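PDB 1ZPV: ACT domain protein from Streptococcus pneumoniae, which is of unknown function but, as a homodimeric ACT domain protein, may bind a small regulatory ligand as many members of the fold do. Local coordinates for the interface of chains A and B. Residues are numbered along the deposited sequence; one frame, centred on the assembly and turned at random. Chains: chain A/B, ACT domain protein.

Contact 1: the interface of chains A and B. Residues chain A 78, 80, 85; chain B 11, 76, 78.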
ATOM      1  N   ASN A  78      -8.525  -0.073   5.464  1.00 23.42           N
ATOM      2  CA  ASN A  78      -8.279  -0.008   6.882  1.00 24.04           C
ATOM      3  C   ASN A  78      -7.112   0.946   7.113  1.00 23.27           C
ATOM      4  O   ASN A  78      -6.207   1.073   6.274  1.00 23.53           O
ATOM      5  CB  ASN A  78      -7.911  -1.400   7.424  0.50 24.08           C
ATOM      6  CG  ASN A  78      -9.130  -2.288   7.724  0.50 25.49           C
ATOM      7  OD1 ASN A  78     -10.077  -2.391   6.933  0.50 28.10           O
ATOM      8  ND2 ASN A  78      -9.086  -2.961   8.872  0.50 24.99           N
ATOM      9  N   GLN A  80      -4.446   1.945  10.404  1.00 21.92           N
ATOM     10  CA  GLN A  80      -3.974   1.540  11.721  1.00 21.82           C
ATOM     11  C   GLN A  80      -2.929   2.560  12.164  1.00 21.19           C
ATOM     12  O   GLN A  80      -1.965   2.758  11.440  1.00 21.82           O
ATOM     13  CB  GLN A  80      -3.378   0.126  11.669  0.60 22.27           C
ATOM     14  CG  GLN A  80      -4.440  -0.920  11.431  0.60 25.44           C
ATOM     15  CD  GLN A  80      -3.891  -2.310  11.196  0.60 28.09           C
ATOM     16  OE1 GLN A  80      -3.005  -2.542  10.352  0.60 26.39           O
ATOM     17  NE2 GLN A  80      -4.441  -3.261  11.934  0.60 28.85           N
ATOM     18  N   PHE A  85       2.711  -0.037  17.642  1.00 31.84           N
ATOM     19  CA  PHE A  85       4.021  -0.691  17.671  1.00 33.87           C
ATOM     20  C   PHE A  85       5.104   0.050  18.480  1.00 35.46           C
ATOM     21  O   PHE A  85       6.107  -0.553  18.895  1.00 36.57           O
ATOM     22  CB  PHE A  85       4.471  -0.973  16.235  1.00 33.26           C
ATOM     23  CG  PHE A  85       3.415  -1.682  15.408  1.00 32.69           C
ATOM     24  CD1 PHE A  85       3.168  -3.046  15.587  1.00 32.49           C
ATOM     25  CD2 PHE A  85       2.645  -0.987  14.494  1.00 32.07           C
ATOM     26  CE1 PHE A  85       2.173  -3.680  14.845  1.00 29.67           C
ATOM     27  CE2 PHE A  85       1.653  -1.620  13.755  1.00 31.39           C
ATOM     28  CZ  PHE A  85       1.428  -2.968  13.923  1.00 28.60           C
TER
ATOM     29  N   VAL B  11       0.908  -6.953   9.960  1.00 19.74           N
ATOM     30  CA  VAL B  11       1.797  -5.808  10.114  1.00 19.61           C
ATOM     31  C   VAL B  11       2.490  -5.927  11.453  1.00 20.30           C
ATOM     32  O   VAL B  11       1.829  -6.152  12.498  1.00 19.76           O
ATOM     33  CB  VAL B  11       1.054  -4.430  10.138  1.00 21.12           C
ATOM     34  CG1 VAL B  11       2.107  -3.253  10.220  1.00 21.06           C
ATOM     35  CG2 VAL B  11       0.173  -4.270   8.952  1.00 20.22           C
ATOM     36  N   LYS B  76      -0.055  -7.229  14.187  1.00 19.72           N
ATOM     37  CA  LYS B  76      -1.481  -7.024  14.069  1.00 19.86           C
ATOM     38  C   LYS B  76      -1.958  -7.874  12.911  1.00 19.82           C
ATOM     39  O   LYS B  76      -1.462  -7.719  11.796  1.00 18.80           O
ATOM     40  CB  LYS B  76      -1.752  -5.556  13.835  1.00 21.03           C
ATOM     41  CG  LYS B  76      -3.219  -5.154  14.010  1.00 26.10           C
ATOM     42  CD  LYS B  76      -3.637  -5.145  15.482  1.00 30.18           C
ATOM     43  CE  LYS B  76      -5.142  -4.990  15.594  1.00 34.24           C
ATOM     44  NZ  LYS B  76      -5.602  -3.989  14.585  1.00 37.64           N
ATOM     45  N   ASN B  78      -5.176  -9.031  10.522  1.00 20.88           N
ATOM     46  CA  ASN B  78      -6.551  -8.738  10.139  1.00 21.04           C
ATOM     47  C   ASN B  78      -7.014  -9.868   9.211  1.00 20.86           C
ATOM     48  O   ASN B  78      -6.208 -10.395   8.409  1.00 20.98           O
ATOM     49  CB  ASN B  78      -6.638  -7.343   9.484  1.00 22.18           C
ATOM     50  CG  ASN B  78      -6.617  -6.176  10.525  1.00 28.39           C
ATOM     51  OD1 ASN B  78      -7.661  -5.571  10.829  1.00 33.73           O
ATOM     52  ND2 ASN B  78      -5.442  -5.865  11.059  1.00 30.57           N
TER
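A:Gln80 reaches B:Asn78 and B:Lys76 through its torsions. Its CG stands beside the backbone N, anti to the carbonyl carbon (chi1 -69°), and the chain then runs out straight to the amide. B:Lys76 takes the other course. Its CG is anti to the backbone N, and bends at chi2 and chi4 curl the ammonium back toward the same amide. The site is a polar part of the homodimer interface, where strands 75-81 of the two chains face each other. A:Gln80 NE2 lies 2.9 Å from B:Asn78 ND2. The same A:Gln80 NE2 is 3.0 Å from B:Lys76 NZ. As built, all three nitrogens can only donate, so neither pair is a hydrogen bond. The A:Gln80 amide may be turned over; its carbonyl oxygen could then accept from both neighbours. A:Gln80 and B:Asn78 meet tip to tip, with amide planes 72° apart. A:Asn78 and B:Asn78 also point at each other across the dimer, but A:Asn78 ND2 and B:Asn78 OD1 are 3.6 Å apart, too far for a firm bond. Toward the C-terminal end of chain A the contact becomes apolar. The A:Phe85 and B:Val11 side chains cross at about a right angle. A:Phe85 CZ packs on B:Val11 CG1 at 3.8 Å. Beside it, A:Phe85 CE1 touches the backbone carbonyl O of B:Val11 at 3.4 Å.

Contact 2: the interface of chains A and B. Residues chain A 5, 7, 50, 82, 85-86; chain B 13, 42-44.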
ATOM      1  N   LYS A   5       1.761   8.745  12.391  1.00 21.89           N
ATOM      2  CA  LYS A   5       2.154   7.755  11.374  1.00 20.71           C
ATOM      3  C   LYS A   5       1.153   6.609  11.396  1.00 19.51           C
ATOM      4  O   LYS A   5       0.603   6.276  12.447  1.00 19.13           O
ATOM      5  CB  LYS A   5       3.586   7.258  11.628  1.00 20.85           C
ATOM      6  CG  LYS A   5       4.130   6.170  10.690  1.00 21.90           C
ATOM      7  CD  LYS A   5       5.613   5.933  11.077  1.00 25.80           C
ATOM      8  CE  LYS A   5       6.393   5.499   9.880  1.00 25.65           C
ATOM      9  NZ  LYS A   5       7.887   5.582  10.043  1.00 29.84           N
ATOM     10  N   ILE A   7      -0.469   2.875   9.012  1.00 18.52           N
ATOM     11  CA  ILE A   7      -0.362   1.909   7.942  1.00 19.99           C
ATOM     12  C   ILE A   7      -1.732   1.719   7.355  1.00 20.86           C
ATOM     13  O   ILE A   7      -2.708   1.445   8.094  1.00 21.18           O
ATOM     14  CB  ILE A   7       0.129   0.524   8.422  1.00 18.76           C
ATOM     15  CG1 ILE A   7       1.464   0.618   9.182  1.00 20.74           C
ATOM     16  CG2 ILE A   7       0.259  -0.415   7.218  1.00 19.61           C
ATOM     17  CD1 ILE A   7       1.360   0.892  10.697  1.00 24.14           C
ATOM     18  N   VAL A  50       2.469   3.243   4.054  1.00 19.15           N
ATOM     19  CA  VAL A  50       2.756   3.838   5.347  1.00 18.89           C
ATOM     20  C   VAL A  50       2.696   5.340   5.064  1.00 19.06           C
ATOM     21  O   VAL A  50       3.291   5.823   4.078  1.00 18.26           O
ATOM     22  CB  VAL A  50       4.147   3.428   5.884  1.00 18.47           C
ATOM     23  CG1 VAL A  50       4.585   4.284   7.112  1.00 16.57           C
ATOM     24  CG2 VAL A  50       4.161   1.975   6.247  1.00 19.61           C
ATOM     25  N   ALA A  82       0.370   3.843  13.891  1.00 20.34           N
ATOM     26  CA  ALA A  82       1.661   3.226  14.142  1.00 22.11           C
ATOM     27  C   ALA A  82       2.016   3.220  15.606  1.00 22.75           C
ATOM     28  O   ALA A  82       2.950   2.516  15.990  1.00 23.45           O
ATOM     29  CB  ALA A  82       2.755   3.926  13.340  1.00 22.44           C
ATOM     30  N   PHE A  85       2.711  -0.037  17.642  1.00 31.84           N
ATOM     31  CA  PHE A  85       4.021  -0.691  17.671  1.00 33.87           C
ATOM     32  C   PHE A  85       5.104   0.050  18.480  1.00 35.46           C
ATOM     33  O   PHE A  85       6.107  -0.553  18.895  1.00 36.57           O
ATOM     34  CB  PHE A  85       4.471  -0.973  16.235  1.00 33.26           C
ATOM     35  CG  PHE A  85       3.415  -1.682  15.408  1.00 32.69           C
ATOM     36  CD1 PHE A  85       3.168  -3.046  15.587  1.00 32.49           C
ATOM     37  CD2 PHE A  85       2.645  -0.987  14.494  1.00 32.07           C
ATOM     38  CE1 PHE A  85       2.173  -3.680  14.845  1.00 29.67           C
ATOM     39  CE2 PHE A  85       1.653  -1.620  13.755  1.00 31.39           C
ATOM     40  CZ  PHE A  85       1.428  -2.968  13.923  1.00 28.60           C
ATOM     41  N   GLU A  86       4.901   1.346  18.709  0.86 36.60           N
ATOM     42  CA  GLU A  86       5.895   2.186  19.389  0.86 37.86           C
ATOM     43  C   GLU A  86       5.241   3.168  20.359  0.86 37.95           C
ATOM     44  O   GLU A  86       4.601   4.142  19.942  0.86 38.28           O
ATOM     45  CB  GLU A  86       6.733   2.964  18.368  0.86 38.17           C
ATOM     46  CG  GLU A  86       7.216   2.130  17.199  0.86 41.03           C
ATOM     47  CD  GLU A  86       7.844   2.950  16.097  0.86 43.27           C
ATOM     48  OE1 GLU A  86       7.210   3.915  15.621  0.86 43.72           O
ATOM     49  OE2 GLU A  86       8.978   2.604  15.702  0.86 46.54           O
TER
ATOM     50  N   LYS B  13       6.712  -4.851  13.441  1.00 24.79           N
ATOM     51  CA  LYS B  13       7.993  -4.136  13.345  1.00 28.20           C
ATOM     52  C   LYS B  13       9.121  -5.010  12.781  1.00 29.57           C
ATOM     53  O   LYS B  13      10.005  -4.517  12.076  1.00 30.90           O
ATOM     54  CB  LYS B  13       8.434  -3.631  14.728  1.00 28.11           C
ATOM     55  CG  LYS B  13       7.701  -2.432  15.264  1.00 31.57           C
ATOM     56  CD  LYS B  13       7.481  -1.326  14.233  1.00 36.14           C
ATOM     57  CE  LYS B  13       8.733  -0.529  13.902  1.00 39.34           C
ATOM     58  NZ  LYS B  13       9.271   0.164  15.086  1.00 43.19           N
ATOM     59  N   ASP B  42       8.405   0.658   4.702  1.00 19.69           N
ATOM     60  CA  ASP B  42       8.983   1.619   5.674  1.00 19.80           C
ATOM     61  C   ASP B  42       9.683   0.799   6.797  1.00 20.19           C
ATOM     62  O   ASP B  42      10.503  -0.056   6.495  1.00 21.48           O
ATOM     63  CB  ASP B  42       7.904   2.610   6.175  1.00 18.80           C
ATOM     64  CG  ASP B  42       8.483   3.792   6.968  1.00 20.55           C
ATOM     65  OD1 ASP B  42       9.097   4.689   6.368  1.00 18.47           O
ATOM     66  OD2 ASP B  42       8.331   3.823   8.203  1.00 20.39           O
ATOM     67  N   GLU B  43       9.358   1.000   8.069  1.00 21.36           N
ATOM     68  CA  GLU B  43      10.073   0.321   9.145  1.00 21.95           C
ATOM     69  C   GLU B  43       9.383  -0.981   9.586  1.00 21.65           C
ATOM     70  O   GLU B  43       9.741  -1.564  10.618  1.00 22.51           O
ATOM     71  CB  GLU B  43      10.220   1.266  10.351  1.00 23.71           C
ATOM     72  CG  GLU B  43       8.873   1.800  10.886  1.00 27.39           C
ATOM     73  CD  GLU B  43       8.992   2.611  12.172  1.00 36.14           C
ATOM     74  OE1 GLU B  43       9.915   2.321  12.964  1.00 39.50           O
ATOM     75  OE2 GLU B  43       8.159   3.546  12.395  1.00 39.41           O
ATOM     76  N   TYR B  44       8.404  -1.426   8.801  1.00 20.13           N
ATOM     77  CA  TYR B  44       7.514  -2.545   9.180  1.00 19.80           C
ATOM     78  C   TYR B  44       7.692  -3.758   8.261  1.00 19.55           C
ATOM     79  O   TYR B  44       8.115  -3.621   7.118  1.00 19.08           O
ATOM     80  CB  TYR B  44       6.045  -2.061   9.149  1.00 18.89           C
ATOM     81  CG  TYR B  44       5.856  -0.819   9.970  1.00 20.39           C
ATOM     82  CD1 TYR B  44       5.839  -0.863  11.353  1.00 22.83           C
ATOM     83  CD2 TYR B  44       5.755   0.423   9.348  1.00 23.50           C
ATOM     84  CE1 TYR B  44       5.712   0.305  12.100  1.00 24.06           C
ATOM     85  CE2 TYR B  44       5.627   1.565  10.063  1.00 26.07           C
ATOM     86  CZ  TYR B  44       5.600   1.511  11.429  1.00 25.94           C
ATOM     87  OH  TYR B  44       5.474   2.690  12.078  1.00 25.72           O
TER
HETATM   88  O   HOH W   1       5.195   2.245  14.716  1.00 40.79           O
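Salt bridges join A:Lys5 to B:Asp42 and B:Glu43, and B:Lys13 to A:Glu86, in the homodimer interface. A:Lys5 is extended, with CG anti to the backbone N (chi1 177°), and meets B:Asp42 tip to tip. Its NZ donates to B:Asp42 OD2 at 2.6 Å, on the syn side of the carboxylate. The same A:Lys5 NZ donates to B:Glu43 OE2 at 3.1 Å, from above that carboxylate plane. B:Lys13 is bent along its chain and crosses A:Glu86 at about a right angle. Its NZ donates to A:Glu86 OE2 at 2.5 Å, 45° out of the carboxylate plane. The carboxylates of A:Glu86 and B:Glu43 also meet, OE2 to OE1 at 2.9 Å. This would be a clash of acceptors unless one carries a proton; the nearby lysines probably ease the repulsion.

Apolar contacts accompany the charged groups. A:Val50 CG2 packs on B:Tyr44 CD2 at 3.8 Å. A:Ile7 CD1 sits over one face of the tyrosine ring, toward its rim, and B:Glu43 CG lies against the opposite face. A:Phe85 CB rests on B:Lys13 CD.

A water in the plane of the ring links the chains. It is 2.7 Å from the phenol B:Tyr44 OH, and also bonds to the carboxylate oxygen A:Glu86 OE1 and, at 2.6 Å, to the backbone A:Ala82 O.

Contact 3: the interface of chains A and B. Residues chain A 7, 9, 48-49, 80; chain B 9, 11, 41, 46, 48.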
ATOM      1  N   ILE A   7      -0.469   2.875   9.012  1.00 18.52           N
ATOM      2  CA  ILE A   7      -0.362   1.909   7.942  1.00 19.99           C
ATOM      3  C   ILE A   7      -1.732   1.719   7.355  1.00 20.86           C
ATOM      4  O   ILE A   7      -2.708   1.445   8.094  1.00 21.18           O
ATOM      5  CB  ILE A   7       0.129   0.524   8.422  1.00 18.76           C
ATOM      6  CG1 ILE A   7       1.464   0.618   9.182  1.00 20.74           C
ATOM      7  CG2 ILE A   7       0.259  -0.415   7.218  1.00 19.61           C
ATOM      8  CD1 ILE A   7       1.360   0.892  10.697  1.00 24.14           C
ATOM      9  N   THR A   9      -4.217  -0.270   4.625  1.00 21.07           N
ATOM     10  CA  THR A   9      -4.330  -1.528   3.900  1.00 22.50           C
ATOM     11  C   THR A   9      -5.534  -1.447   2.988  1.00 22.30           C
ATOM     12  O   THR A   9      -6.614  -1.058   3.429  1.00 22.13           O
ATOM     13  CB  THR A   9      -4.469  -2.669   4.863  1.00 22.88           C
ATOM     14  OG1 THR A   9      -3.385  -2.584   5.819  1.00 24.84           O
ATOM     15  CG2 THR A   9      -4.399  -4.011   4.118  1.00 23.29           C
HETATM   16  N   MSE A  48      -0.676  -1.618   0.188  1.00 25.55           N
HETATM   17  CA  MSE A  48      -0.378  -1.089   1.510  1.00 25.37           C
HETATM   18  C   MSE A  48       0.479   0.165   1.419  1.00 24.39           C
HETATM   19  O   MSE A  48       1.343   0.288   0.526  1.00 23.85           O
HETATM   20  CB  MSE A  48       0.286  -2.157   2.357  1.00 25.14           C
HETATM   21  CG  MSE A  48      -0.640  -3.323   2.665  1.00 28.91           C
HETATM   22 SE   MSE A  48       0.097  -4.745   3.761  0.70 41.09          SE
HETATM   23  CE  MSE A  48       0.311  -3.702   5.339  1.00 37.98           C
ATOM     24  N   ALA A  49       0.197   1.136   2.274  1.00 23.89           N
ATOM     25  CA  ALA A  49       0.997   2.381   2.310  1.00 22.21           C
ATOM     26  C   ALA A  49       1.269   2.773   3.764  1.00 21.18           C
ATOM     27  O   ALA A  49       0.423   2.562   4.623  1.00 20.75           O
ATOM     28  CB  ALA A  49       0.240   3.498   1.598  1.00 22.23           C
ATOM     29  N   GLN A  80      -4.446   1.945  10.404  1.00 21.92           N
ATOM     30  CA  GLN A  80      -3.974   1.540  11.721  1.00 21.82           C
ATOM     31  C   GLN A  80      -2.929   2.560  12.164  1.00 21.19           C
ATOM     32  O   GLN A  80      -1.965   2.758  11.440  1.00 21.82           O
ATOM     33  CB  GLN A  80      -3.378   0.126  11.669  0.60 22.27           C
ATOM     34  CG  GLN A  80      -4.440  -0.920  11.431  0.60 25.44           C
ATOM     35  CD  GLN A  80      -3.891  -2.310  11.196  0.60 28.09           C
ATOM     36  OE1 GLN A  80      -3.005  -2.542  10.352  0.60 26.39           O
ATOM     37  NE2 GLN A  80      -4.441  -3.261  11.934  0.60 28.85           N
TER
ATOM     38  N   THR B   9      -4.069 -10.140   6.533  1.00 21.04           N
ATOM     39  CA  THR B   9      -3.015  -9.153   6.407  1.00 22.21           C
ATOM     40  C   THR B   9      -2.318  -9.031   7.748  1.00 21.63           C
ATOM     41  O   THR B   9      -2.944  -9.117   8.826  1.00 22.09           O
ATOM     42  CB  THR B   9      -3.548  -7.799   5.877  1.00 23.66           C
ATOM     43  OG1 THR B   9      -4.560  -7.327   6.733  1.00 27.41           O
ATOM     44  CG2 THR B   9      -4.195  -7.971   4.516  1.00 25.19           C
ATOM     45  N   VAL B  11       0.908  -6.953   9.960  1.00 19.74           N
ATOM     46  CA  VAL B  11       1.797  -5.808  10.114  1.00 19.61           C
ATOM     47  C   VAL B  11       2.490  -5.927  11.453  1.00 20.30           C
ATOM     48  O   VAL B  11       1.829  -6.152  12.498  1.00 19.76           O
ATOM     49  CB  VAL B  11       1.054  -4.430  10.138  1.00 21.12           C
ATOM     50  CG1 VAL B  11       2.107  -3.253  10.220  1.00 21.06           C
ATOM     51  CG2 VAL B  11       0.173  -4.270   8.952  1.00 20.22           C
ATOM     52  N   LEU B  41       7.991  -2.593   4.482  1.00 20.87           N
ATOM     53  CA  LEU B  41       7.268  -1.402   4.067  1.00 19.99           C
ATOM     54  C   LEU B  41       7.632  -0.356   5.106  1.00 19.80           C
ATOM     55  O   LEU B  41       7.242  -0.484   6.272  1.00 19.29           O
ATOM     56  CB  LEU B  41       5.750  -1.662   4.055  1.00 20.23           C
ATOM     57  CG  LEU B  41       4.805  -0.612   3.487  1.00 17.46           C
ATOM     58  CD1 LEU B  41       4.897  -0.545   1.997  1.00 19.33           C
ATOM     59  CD2 LEU B  41       3.346  -0.857   3.982  1.00 19.62           C
ATOM     60  N   THR B  46       5.521  -6.744   6.549  1.00 19.17           N
ATOM     61  CA  THR B  46       4.136  -6.974   6.215  1.00 18.53           C
ATOM     62  C   THR B  46       3.976  -8.267   5.406  1.00 19.76           C
ATOM     63  O   THR B  46       4.880  -8.670   4.677  1.00 17.96           O
ATOM     64  CB  THR B  46       3.553  -5.826   5.398  1.00 19.86           C
ATOM     65  OG1 THR B  46       4.049  -5.905   4.061  1.00 20.10           O
ATOM     66  CG2 THR B  46       3.926  -4.450   6.020  1.00 18.21           C
HETATM   67  N   MSE B  48       0.758 -10.727   3.317  1.00 22.44           N
HETATM   68  CA  MSE B  48      -0.637 -10.910   3.007  1.00 24.56           C
HETATM   69  C   MSE B  48      -0.812 -12.305   2.456  1.00 22.85           C
HETATM   70  O   MSE B  48       0.099 -12.832   1.783  1.00 22.37           O
HETATM   71  CB  MSE B  48      -1.092  -9.828   2.044  1.00 26.55           C
HETATM   72  CG  MSE B  48      -1.173  -8.456   2.723  1.00 34.97           C
HETATM   73 SE   MSE B  48      -2.005  -7.102   1.638  0.70 51.46          SE
HETATM   74  CE  MSE B  48      -2.588  -5.901   2.917  1.00 47.72           C
TER
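A:Met48 and B:Met48, both selenomethionine, meet tip to tip across the dimer. Around them is an apolar core made from strands 4-12 and 44-53 of both chains, with B:Leu41 at the end of strand 35-41. The selenium atoms A:Met48 SE and B:Met48 SE are 3.8 Å apart. The two copies are not shaped alike. A:Met48 is bent at its last torsion (chi3 66°), and this turns its methyl toward chain B. B:Met48 is extended, with chi3 157°, and the placement of its methyl near A:Thr9 is doubtful, since it is modelled too close to chain A.

The bent methyl of A:Met48 makes sounder contacts. Its CE packs on B:Val11 CG2 at 3.7 Å, where the two side chains slide past each other in opposite directions. A:Met48 CE also meets B:Thr46 CG2 at 3.8 Å, end to end. Nearer the backbone, A:Met48 CB touches B:Leu41 CD2 at 3.7 Å.

Smaller apolar contacts lie nearby. A:Thr9 CG2 and B:Thr9 CG2 face each other at 4.0 Å. The methylene A:Ile7 CG1 and the methyl B:Val11 CG1 meet at 4.1 Å.

Among the residues here no N or O lies within bonding reach of the other chain, so the contact is one of apolar packing. It gives the homodimer a hydrophobic centre in which the sheet faces of the two ACT domains lie together.

The three contacts form one continuous patch of the A-B interface. Centres of C-alpha atoms are about 7 Å apart for contact 1 and contact 3, and about 9 Å apart for contact 2 and either of the others. A:Phe85 belongs to contacts 1 and 2, A:Ile7 to contacts 2 and 3, and A:Gln80 and B:Val11 to contacts 1 and 3. Strand 4-12 supplies residues to all three. Apolar packing in contact 3 is thus flanked by amide and charged groups. An approximate two-fold gives each contact a counterpart with the chains exchanged, though side chains such as A:Met48 and B:Met48 differ.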